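Local coordinates for RNA polymerase sigma factor SIGMA-28 (FliA) (Aquifex aeolicus, PDB 1RP3), which probably serves as the flagellar sigma factor, directing RNA polymerase to promoter DNA, and is held inactive here by the anti-sigma factor FlgM, at residues Tyr81-Val94 / Lys138-Arg152. Sequence-based numbering, arbitrary orientation.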
ATOM      1  N   TYR A  81      -1.563   7.657   3.140  1.00 28.21           N
ATOM      2  CA  TYR A  81      -2.902   7.591   2.553  1.00 29.31           C
ATOM      3  C   TYR A  81      -3.606   8.942   2.687  1.00 31.40           C
ATOM      4  O   TYR A  81      -4.416   9.312   1.829  1.00 33.58           O
ATOM      5  CB  TYR A  81      -3.727   6.459   3.178  1.00 29.15           C
ATOM      6  CG  TYR A  81      -3.337   5.094   2.655  1.00 28.11           C
ATOM      7  CD1 TYR A  81      -3.643   4.718   1.348  1.00 29.33           C
ATOM      8  CD2 TYR A  81      -2.631   4.202   3.446  1.00 29.61           C
ATOM      9  CE1 TYR A  81      -3.251   3.487   0.841  1.00 27.57           C
ATOM     10  CE2 TYR A  81      -2.233   2.974   2.955  1.00 31.69           C
ATOM     11  CZ  TYR A  81      -2.549   2.621   1.650  1.00 31.23           C
ATOM     12  OH  TYR A  81      -2.186   1.390   1.167  1.00 31.67           O
ATOM     13  N   ASP A  82      -3.271   9.692   3.738  1.00 31.37           N
ATOM     14  CA  ASP A  82      -3.847  11.021   3.940  1.00 31.85           C
ATOM     15  C   ASP A  82      -3.475  11.893   2.758  1.00 32.46           C
ATOM     16  O   ASP A  82      -4.297  12.675   2.270  1.00 32.53           O
ATOM     17  CB  ASP A  82      -3.298  11.705   5.202  1.00 32.74           C
ATOM     18  CG  ASP A  82      -4.042  11.304   6.475  1.00 36.57           C
ATOM     19  OD1 ASP A  82      -5.166  10.762   6.381  1.00 36.99           O
ATOM     20  OD2 ASP A  82      -3.486  11.531   7.579  1.00 39.97           O
ATOM     21  N   TYR A  83      -2.217  11.785   2.333  1.00 31.19           N
ATOM     22  CA  TYR A  83      -1.736  12.571   1.216  1.00 33.00           C
ATOM     23  C   TYR A  83      -2.293  12.053  -0.115  1.00 33.38           C
ATOM     24  O   TYR A  83      -2.718  12.842  -0.956  1.00 35.35           O
ATOM     25  CB  TYR A  83      -0.203  12.601   1.188  1.00 32.53           C
ATOM     26  CG  TYR A  83       0.375  12.913  -0.176  1.00 34.89           C
ATOM     27  CD1 TYR A  83       0.261  14.188  -0.726  1.00 36.00           C
ATOM     28  CD2 TYR A  83       1.022  11.930  -0.922  1.00 34.19           C
ATOM     29  CE1 TYR A  83       0.779  14.482  -1.982  1.00 35.82           C
ATOM     30  CE2 TYR A  83       1.538  12.214  -2.175  1.00 36.83           C
ATOM     31  CZ  TYR A  83       1.413  13.491  -2.703  1.00 37.69           C
ATOM     32  OH  TYR A  83       1.907  13.770  -3.963  1.00 41.06           O
ATOM     33  N   LEU A  84      -2.281  10.741  -0.308  1.00 31.45           N
ATOM     34  CA  LEU A  84      -2.785  10.181  -1.554  1.00 31.64           C
ATOM     35  C   LEU A  84      -4.272  10.467  -1.746  1.00 33.85           C
ATOM     36  O   LEU A  84      -4.725  10.692  -2.864  1.00 32.08           O
ATOM     37  CB  LEU A  84      -2.497   8.682  -1.623  1.00 27.91           C
ATOM     38  CG  LEU A  84      -1.016   8.323  -1.757  1.00 28.02           C
ATOM     39  CD1 LEU A  84      -0.808   6.845  -1.483  1.00 26.59           C
ATOM     40  CD2 LEU A  84      -0.524   8.707  -3.141  1.00 22.92           C
ATOM     41  N   ARG A  85      -5.016  10.507  -0.647  1.00 36.78           N
ATOM     42  CA  ARG A  85      -6.445  10.778  -0.702  1.00 39.19           C
ATOM     43  C   ARG A  85      -6.737  12.246  -1.026  1.00 41.75           C
ATOM     44  O   ARG A  85      -7.817  12.579  -1.508  1.00 44.84           O
ATOM     45  CB  ARG A  85      -7.103  10.380   0.619  1.00 39.33           C
ATOM     46  CG  ARG A  85      -8.611  10.544   0.656  1.00 36.90           C
ATOM     47  CD  ARG A  85      -9.201   9.882   1.886  1.00 34.42           C
ATOM     48  NE  ARG A  85      -9.244   8.428   1.765  1.00 35.27           N
ATOM     49  CZ  ARG A  85      -8.538   7.586   2.524  1.00 37.45           C
ATOM     50  NH1 ARG A  85      -7.720   8.055   3.461  1.00 36.21           N
ATOM     51  NH2 ARG A  85      -8.672   6.271   2.368  1.00 31.68           N
ATOM     52  N   SER A  86      -5.766  13.124  -0.800  1.00 44.07           N
ATOM     53  CA  SER A  86      -5.968  14.541  -1.091  1.00 46.18           C
ATOM     54  C   SER A  86      -5.801  14.780  -2.583  1.00 47.43           C
ATOM     55  O   SER A  86      -6.027  15.891  -3.070  1.00 49.18           O
ATOM     56  CB  SER A  86      -5.002  15.424  -0.289  1.00 44.47           C
ATOM     57  OG  SER A  86      -3.691  15.375  -0.817  1.00 45.96           O
ATOM     58  N   LEU A  87      -5.386  13.731  -3.293  1.00 49.06           N
ATOM     59  CA  LEU A  87      -5.190  13.786  -4.739  1.00 51.06           C
ATOM     60  C   LEU A  87      -6.485  13.525  -5.501  1.00 52.81           C
ATOM     61  O   LEU A  87      -7.558  13.411  -4.902  1.00 54.81           O
ATOM     62  CB  LEU A  87      -4.093  12.812  -5.177  1.00 52.05           C
ATOM     63  CG  LEU A  87      -2.631  13.275  -5.158  1.00 51.00           C
ATOM     64  CD1 LEU A  87      -2.403  14.370  -4.150  1.00 50.56           C
ATOM     65  CD2 LEU A  87      -1.751  12.088  -4.868  1.00 51.05           C
ATOM     66  N   ASP A  88      -6.378  13.403  -6.819  1.00 53.55           N
ATOM     67  CA  ASP A  88      -7.541  13.216  -7.681  1.00 54.02           C
ATOM     68  C   ASP A  88      -7.943  11.779  -7.973  1.00 52.84           C
ATOM     69  O   ASP A  88      -8.538  11.512  -9.012  1.00 53.05           O
ATOM     70  CB  ASP A  88      -7.293  13.928  -9.008  1.00 56.59           C
ATOM     71  CG  ASP A  88      -6.217  13.242  -9.847  1.00 60.28           C
ATOM     72  OD1 ASP A  88      -5.258  12.681  -9.273  1.00 61.45           O
ATOM     73  OD2 ASP A  88      -6.340  13.242 -11.092  1.00 66.25           O
ATOM     74  N   PHE A  89      -7.652  10.859  -7.065  1.00 51.99           N
ATOM     75  CA  PHE A  89      -7.988   9.460  -7.307  1.00 50.85           C
ATOM     76  C   PHE A  89      -9.464   9.130  -7.394  1.00 52.45           C
ATOM     77  O   PHE A  89      -9.869   8.343  -8.246  1.00 54.25           O
ATOM     78  CB  PHE A  89      -7.305   8.542  -6.301  1.00 48.84           C
ATOM     79  CG  PHE A  89      -5.839   8.382  -6.542  1.00 46.39           C
ATOM     80  CD1 PHE A  89      -5.379   7.668  -7.639  1.00 44.46           C
ATOM     81  CD2 PHE A  89      -4.915   8.967  -5.689  1.00 44.74           C
ATOM     82  CE1 PHE A  89      -4.019   7.534  -7.877  1.00 43.66           C
ATOM     83  CE2 PHE A  89      -3.556   8.836  -5.920  1.00 45.50           C
ATOM     84  CZ  PHE A  89      -3.104   8.122  -7.018  1.00 43.24           C
ATOM     85  N   GLY A  90     -10.272   9.724  -6.526  1.00 51.58           N
ATOM     86  CA  GLY A  90     -11.695   9.442  -6.571  1.00 52.63           C
ATOM     87  C   GLY A  90     -12.504  10.376  -7.463  1.00 52.33           C
ATOM     88  O   GLY A  90     -13.734  10.367  -7.402  1.00 51.47           O
ATOM     89  N   SER A  91     -11.817  11.153  -8.305  1.00 51.22           N
ATOM     90  CA  SER A  91     -12.466  12.109  -9.194  1.00 50.91           C
ATOM     91  C   SER A  91     -13.427  11.474 -10.202  1.00 52.11           C
ATOM     92  O   SER A  91     -13.339  10.281 -10.502  1.00 51.56           O
ATOM     93  CB  SER A  91     -11.423  12.957  -9.925  1.00 49.15           C
ATOM     94  OG  SER A  91     -10.830  12.250 -11.005  1.00 53.44           O
ATOM     95  N   ARG A  92     -14.350  12.289 -10.707  1.00 52.91           N
ATOM     96  CA  ARG A  92     -15.343  11.842 -11.682  1.00 53.23           C
ATOM     97  C   ARG A  92     -14.704  11.427 -13.012  1.00 52.13           C
ATOM     98  O   ARG A  92     -15.133  10.447 -13.622  1.00 52.33           O
ATOM     99  CB  ARG A  92     -16.408  12.929 -11.905  1.00 53.99           C
ATOM    100  N   GLN A  93     -13.678  12.159 -13.443  1.00 50.68           N
ATOM    101  CA  GLN A  93     -12.980  11.844 -14.689  1.00 50.41           C
ATOM    102  C   GLN A  93     -12.396  10.415 -14.659  1.00 51.54           C
ATOM    103  O   GLN A  93     -12.426   9.696 -15.663  1.00 51.31           O
ATOM    104  CB  GLN A  93     -11.874  12.871 -14.950  1.00 50.13           C
ATOM    105  N   VAL A  94     -11.882  10.008 -13.500  1.00 50.75           N
ATOM    106  CA  VAL A  94     -11.312   8.675 -13.342  1.00 50.96           C
ATOM    107  C   VAL A  94     -12.406   7.614 -13.423  1.00 51.50           C
ATOM    108  O   VAL A  94     -12.241   6.588 -14.087  1.00 52.29           O
ATOM    109  CB  VAL A  94     -10.539   8.546 -11.991  1.00 50.89           C
ATOM    110  CG1 VAL A  94     -10.147   7.098 -11.714  1.00 49.45           C
ATOM    111  CG2 VAL A  94      -9.298   9.404 -12.023  1.00 51.08           C
ATOM    112  N   LYS A 138      -4.719   4.295 -11.507  1.00 35.51           N
ATOM    113  CA  LYS A 138      -5.493   5.295 -10.774  1.00 35.96           C
ATOM    114  C   LYS A 138      -6.840   4.710 -10.380  1.00 36.27           C
ATOM    115  O   LYS A 138      -7.287   4.873  -9.246  1.00 37.61           O
ATOM    116  CB  LYS A 138      -5.716   6.560 -11.609  1.00 36.62           C
ATOM    117  CG  LYS A 138      -4.460   7.379 -11.839  1.00 40.24           C
ATOM    118  CD  LYS A 138      -4.749   8.638 -12.632  1.00 43.74           C
ATOM    119  CE  LYS A 138      -5.624   9.619 -11.864  1.00 45.54           C
ATOM    120  NZ  LYS A 138      -5.922  10.834 -12.686  1.00 45.78           N
ATOM    121  N   ILE A 139      -7.457   3.987 -11.312  1.00 34.67           N
ATOM    122  CA  ILE A 139      -8.751   3.365 -11.077  1.00 34.14           C
ATOM    123  C   ILE A 139      -8.643   2.398  -9.907  1.00 34.48           C
ATOM    124  O   ILE A 139      -9.378   2.509  -8.919  1.00 35.32           O
ATOM    125  CB  ILE A 139      -9.257   2.618 -12.338  1.00 34.38           C
ATOM    126  CG1 ILE A 139      -9.704   3.626 -13.397  1.00 34.19           C
ATOM    127  CG2 ILE A 139     -10.400   1.669 -11.972  1.00 34.62           C
ATOM    128  CD1 ILE A 139      -9.910   3.010 -14.773  1.00 35.05           C
ATOM    129  N   ASN A 140      -7.697   1.475 -10.018  1.00 35.18           N
ATOM    130  CA  ASN A 140      -7.444   0.490  -8.981  1.00 36.41           C
ATOM    131  C   ASN A 140      -7.052   1.116  -7.654  1.00 34.14           C
ATOM    132  O   ASN A 140      -7.404   0.596  -6.586  1.00 32.76           O
ATOM    133  CB  ASN A 140      -6.372  -0.496  -9.435  1.00 36.79           C
ATOM    134  CG  ASN A 140      -6.938  -1.588 -10.297  1.00 43.02           C
ATOM    135  OD1 ASN A 140      -6.593  -1.719 -11.471  1.00 45.05           O
ATOM    136  ND2 ASN A 140      -7.852  -2.367  -9.726  1.00 46.28           N
ATOM    137  N   PHE A 141      -6.343   2.243  -7.701  1.00 34.13           N
ATOM    138  CA  PHE A 141      -5.962   2.854  -6.441  1.00 34.43           C
ATOM    139  C   PHE A 141      -7.158   3.483  -5.722  1.00 36.32           C
ATOM    140  O   PHE A 141      -7.213   3.489  -4.488  1.00 37.91           O
ATOM    141  CB  PHE A 141      -4.780   3.812  -6.564  1.00 29.97           C
ATOM    142  CG  PHE A 141      -4.060   4.000  -5.264  1.00 30.20           C
ATOM    143  CD1 PHE A 141      -3.347   2.948  -4.702  1.00 27.97           C
ATOM    144  CD2 PHE A 141      -4.173   5.188  -4.549  1.00 31.22           C
ATOM    145  CE1 PHE A 141      -2.769   3.073  -3.451  1.00 30.63           C
ATOM    146  CE2 PHE A 141      -3.593   5.318  -3.285  1.00 30.93           C
ATOM    147  CZ  PHE A 141      -2.892   4.261  -2.740  1.00 29.37           C
ATOM    148  N   SER A 142      -8.138   3.945  -6.496  1.00 35.90           N
ATOM    149  CA  SER A 142      -9.351   4.525  -5.932  1.00 37.29           C
ATOM    150  C   SER A 142     -10.052   3.489  -5.069  1.00 35.66           C
ATOM    151  O   SER A 142     -10.590   3.822  -4.019  1.00 34.83           O
ATOM    152  CB  SER A 142     -10.313   4.954  -7.043  1.00 42.24           C
ATOM    153  OG  SER A 142      -9.734   5.948  -7.863  1.00 47.76           O
ATOM    154  N   TYR A 143     -10.053   2.237  -5.519  1.00 34.68           N
ATOM    155  CA  TYR A 143     -10.682   1.166  -4.760  1.00 37.73           C
ATOM    156  C   TYR A 143      -9.838   0.789  -3.554  1.00 38.61           C
ATOM    157  O   TYR A 143     -10.352   0.290  -2.556  1.00 40.30           O
ATOM    158  CB  TYR A 143     -10.956  -0.044  -5.644  1.00 39.05           C
ATOM    159  CG  TYR A 143     -12.046   0.215  -6.668  1.00 45.50           C
ATOM    160  CD1 TYR A 143     -13.387   0.341  -6.277  1.00 46.76           C
ATOM    161  CD2 TYR A 143     -11.736   0.376  -8.021  1.00 45.74           C
ATOM    162  CE1 TYR A 143     -14.388   0.619  -7.212  1.00 48.80           C
ATOM    163  CE2 TYR A 143     -12.730   0.655  -8.961  1.00 47.77           C
ATOM    164  CZ  TYR A 143     -14.052   0.777  -8.553  1.00 48.97           C
ATOM    165  OH  TYR A 143     -15.033   1.045  -9.484  1.00 50.04           O
ATOM    166  N   ILE A 144      -8.537   1.035  -3.643  1.00 38.51           N
ATOM    167  CA  ILE A 144      -7.652   0.754  -2.524  1.00 36.68           C
ATOM    168  C   ILE A 144      -7.934   1.794  -1.452  1.00 35.84           C
ATOM    169  O   ILE A 144      -8.054   1.464  -0.279  1.00 33.95           O
ATOM    170  CB  ILE A 144      -6.171   0.788  -2.957  1.00 36.78           C
ATOM    171  CG1 ILE A 144      -5.831  -0.538  -3.622  1.00 35.57           C
ATOM    172  CG2 ILE A 144      -5.237   1.041  -1.761  1.00 34.39           C
ATOM    173  CD1 ILE A 144      -4.529  -0.527  -4.353  1.00 39.10           C
ATOM    174  N   LEU A 145      -8.085   3.043  -1.874  1.00 35.20           N
ATOM    175  CA  LEU A 145      -8.370   4.136  -0.953  1.00 37.01           C
ATOM    176  C   LEU A 145      -9.675   3.899  -0.208  1.00 39.31           C
ATOM    177  O   LEU A 145      -9.729   3.983   1.024  1.00 40.43           O
ATOM    178  CB  LEU A 145      -8.443   5.461  -1.703  1.00 33.06           C
ATOM    179  CG  LEU A 145      -7.095   6.072  -2.066  1.00 33.59           C
ATOM    180  CD1 LEU A 145      -7.300   7.244  -2.975  1.00 27.82           C
ATOM    181  CD2 LEU A 145      -6.336   6.489  -0.800  1.00 31.24           C
ATOM    182  N   SER A 146     -10.730   3.620  -0.966  1.00 40.17           N
ATOM    183  CA  SER A 146     -12.037   3.351  -0.378  1.00 40.19           C
ATOM    184  C   SER A 146     -11.966   2.207   0.631  1.00 38.79           C
ATOM    185  O   SER A 146     -12.556   2.285   1.699  1.00 40.34           O
ATOM    186  CB  SER A 146     -13.062   3.033  -1.467  1.00 39.33           C
ATOM    187  OG  SER A 146     -13.314   4.189  -2.234  1.00 41.01           O
ATOM    188  N   LEU A 147     -11.235   1.152   0.297  1.00 37.25           N
ATOM    189  CA  LEU A 147     -11.112   0.039   1.219  1.00 38.26           C
ATOM    190  C   LEU A 147     -10.281   0.430   2.443  1.00 37.78           C
ATOM    191  O   LEU A 147     -10.518  -0.072   3.535  1.00 38.32           O
ATOM    192  CB  LEU A 147     -10.502  -1.175   0.528  1.00 37.79           C
ATOM    193  CG  LEU A 147     -10.445  -2.427   1.396  1.00 40.90           C
ATOM    194  CD1 LEU A 147     -11.824  -2.692   2.013  1.00 41.74           C
ATOM    195  CD2 LEU A 147      -9.978  -3.619   0.560  1.00 40.66           C
ATOM    196  N   GLU A 148      -9.326   1.339   2.258  1.00 36.78           N
ATOM    197  CA  GLU A 148      -8.471   1.806   3.347  1.00 36.73           C
ATOM    198  C   GLU A 148      -9.314   2.573   4.371  1.00 35.70           C
ATOM    199  O   GLU A 148      -9.083   2.462   5.570  1.00 34.10           O
ATOM    200  CB  GLU A 148      -7.336   2.698   2.806  1.00 37.26           C
ATOM    201  CG  GLU A 148      -6.227   3.021   3.827  1.00 37.31           C
ATOM    202  CD  GLU A 148      -6.508   4.262   4.674  1.00 38.40           C
ATOM    203  OE1 GLU A 148      -7.252   5.159   4.226  1.00 40.18           O
ATOM    204  OE2 GLU A 148      -5.960   4.358   5.788  1.00 39.45           O
ATOM    205  N   GLU A 149     -10.292   3.342   3.887  1.00 36.28           N
ATOM    206  CA  GLU A 149     -11.184   4.103   4.758  1.00 36.87           C
ATOM    207  C   GLU A 149     -11.865   3.177   5.760  1.00 36.38           C
ATOM    208  O   GLU A 149     -12.036   3.534   6.923  1.00 37.68           O
ATOM    209  CB  GLU A 149     -12.251   4.826   3.941  1.00 37.70           C
ATOM    210  CG  GLU A 149     -11.845   6.202   3.458  1.00 43.41           C
ATOM    211  CD  GLU A 149     -12.926   6.874   2.631  1.00 46.92           C
ATOM    212  OE1 GLU A 149     -14.084   6.401   2.667  1.00 49.75           O
ATOM    213  OE2 GLU A 149     -12.618   7.873   1.944  1.00 49.20           O
ATOM    214  N   VAL A 150     -12.233   1.985   5.296  1.00 35.84           N
ATOM    215  CA  VAL A 150     -12.886   0.996   6.136  1.00 37.19           C
ATOM    216  C   VAL A 150     -11.918   0.476   7.189  1.00 37.89           C
ATOM    217  O   VAL A 150     -12.210   0.504   8.392  1.00 39.80           O
ATOM    218  CB  VAL A 150     -13.447  -0.168   5.290  1.00 37.61           C
ATOM    219  CG1 VAL A 150     -14.045  -1.247   6.188  1.00 37.21           C
ATOM    220  CG2 VAL A 150     -14.492   0.362   4.303  1.00 38.76           C
ATOM    221  N   PHE A 151     -10.748   0.041   6.739  1.00 38.57           N
ATOM    222  CA  PHE A 151      -9.726  -0.457   7.646  1.00 38.35           C
ATOM    223  C   PHE A 151      -9.274   0.592   8.649  1.00 38.15           C
ATOM    224  O   PHE A 151      -8.856   0.249   9.750  1.00 38.10           O
ATOM    225  CB  PHE A 151      -8.523  -0.982   6.872  1.00 39.25           C
ATOM    226  CG  PHE A 151      -8.674  -2.384   6.414  1.00 40.59           C
ATOM    227  CD1 PHE A 151      -8.314  -3.436   7.245  1.00 41.07           C
ATOM    228  CD2 PHE A 151      -9.195  -2.664   5.161  1.00 40.97           C
ATOM    229  CE1 PHE A 151      -8.454  -4.747   6.824  1.00 42.08           C
ATOM    230  CE2 PHE A 151      -9.339  -3.970   4.733  1.00 41.14           C
ATOM    231  CZ  PHE A 151      -8.974  -5.015   5.568  1.00 42.20           C
ATOM    232  N   ARG A 152      -9.307   1.862   8.250  1.00 38.42           N
ATOM    233  CA  ARG A 152      -8.913   2.943   9.154  1.00 40.78           C
ATOM    234  C   ARG A 152      -9.968   3.128  10.246  1.00 43.45           C
ATOM    235  O   ARG A 152      -9.641   3.463  11.387  1.00 41.66           O
ATOM    236  CB  ARG A 152      -8.696   4.264   8.416  1.00 37.81           C
ATOM    237  CG  ARG A 152      -8.070   5.310   9.320  1.00 38.98           C
ATOM    238  CD  ARG A 152      -7.855   6.639   8.639  1.00 42.93           C
ATOM    239  NE  ARG A 152      -6.915   6.543   7.531  1.00 43.68           N
ATOM    240  CZ  ARG A 152      -6.137   7.534   7.118  1.00 42.92           C
ATOM    241  NH1 ARG A 152      -6.160   8.714   7.728  1.00 41.83           N
ATOM    242  NH2 ARG A 152      -5.392   7.361   6.037  1.00 42.91           N
TER
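Y81 lays one face of its ring under E148: CG of the glutamate sits over the ring centre, a CH-pi contact 3.8 Å from the centroid, with the carboxylate stacked nearly parallel to the ring. With CG anti to the backbone N (chi1 -169°) and a bend at chi2, E148 sends its two oxygens to different arginines. OE1 takes NH2 of R85 at 2.6 Å and, weakly, NH1; OE2 is gripped side-on by NE and NH2 of R152. R85 NH2 also reaches the carbonyl O of L145 at 2.9 Å, while L145 CD2 and E149 CG cover opposite faces of its guanidinium. R152 NH1 in turn bonds D82 OD1 at 2.6 Å. A glutamine in place of E148 would probably deprive R85 and R152 of the carboxylate they share, leaving both guanidinium groups less firmly fixed. This network fastens the last turns of helix 66-85, in sigma region 2, onto helix 129-158, in region 3, in the inactive conformation bound to FlgM; F86 of the FlgM chain packs on Y81. Farther along, F141 points its edge at the face of F89, planes at 60°, and its CZ meets L84 CD1. L145 CD1 packs on F89 CB at 3.6 Å. At the start of the type I turn D88-S91, K138 NZ makes a salt bridge to D88 OD2, met from above the carboxylate plane at 2.9 Å, and K138 CE lies against V94 CG2.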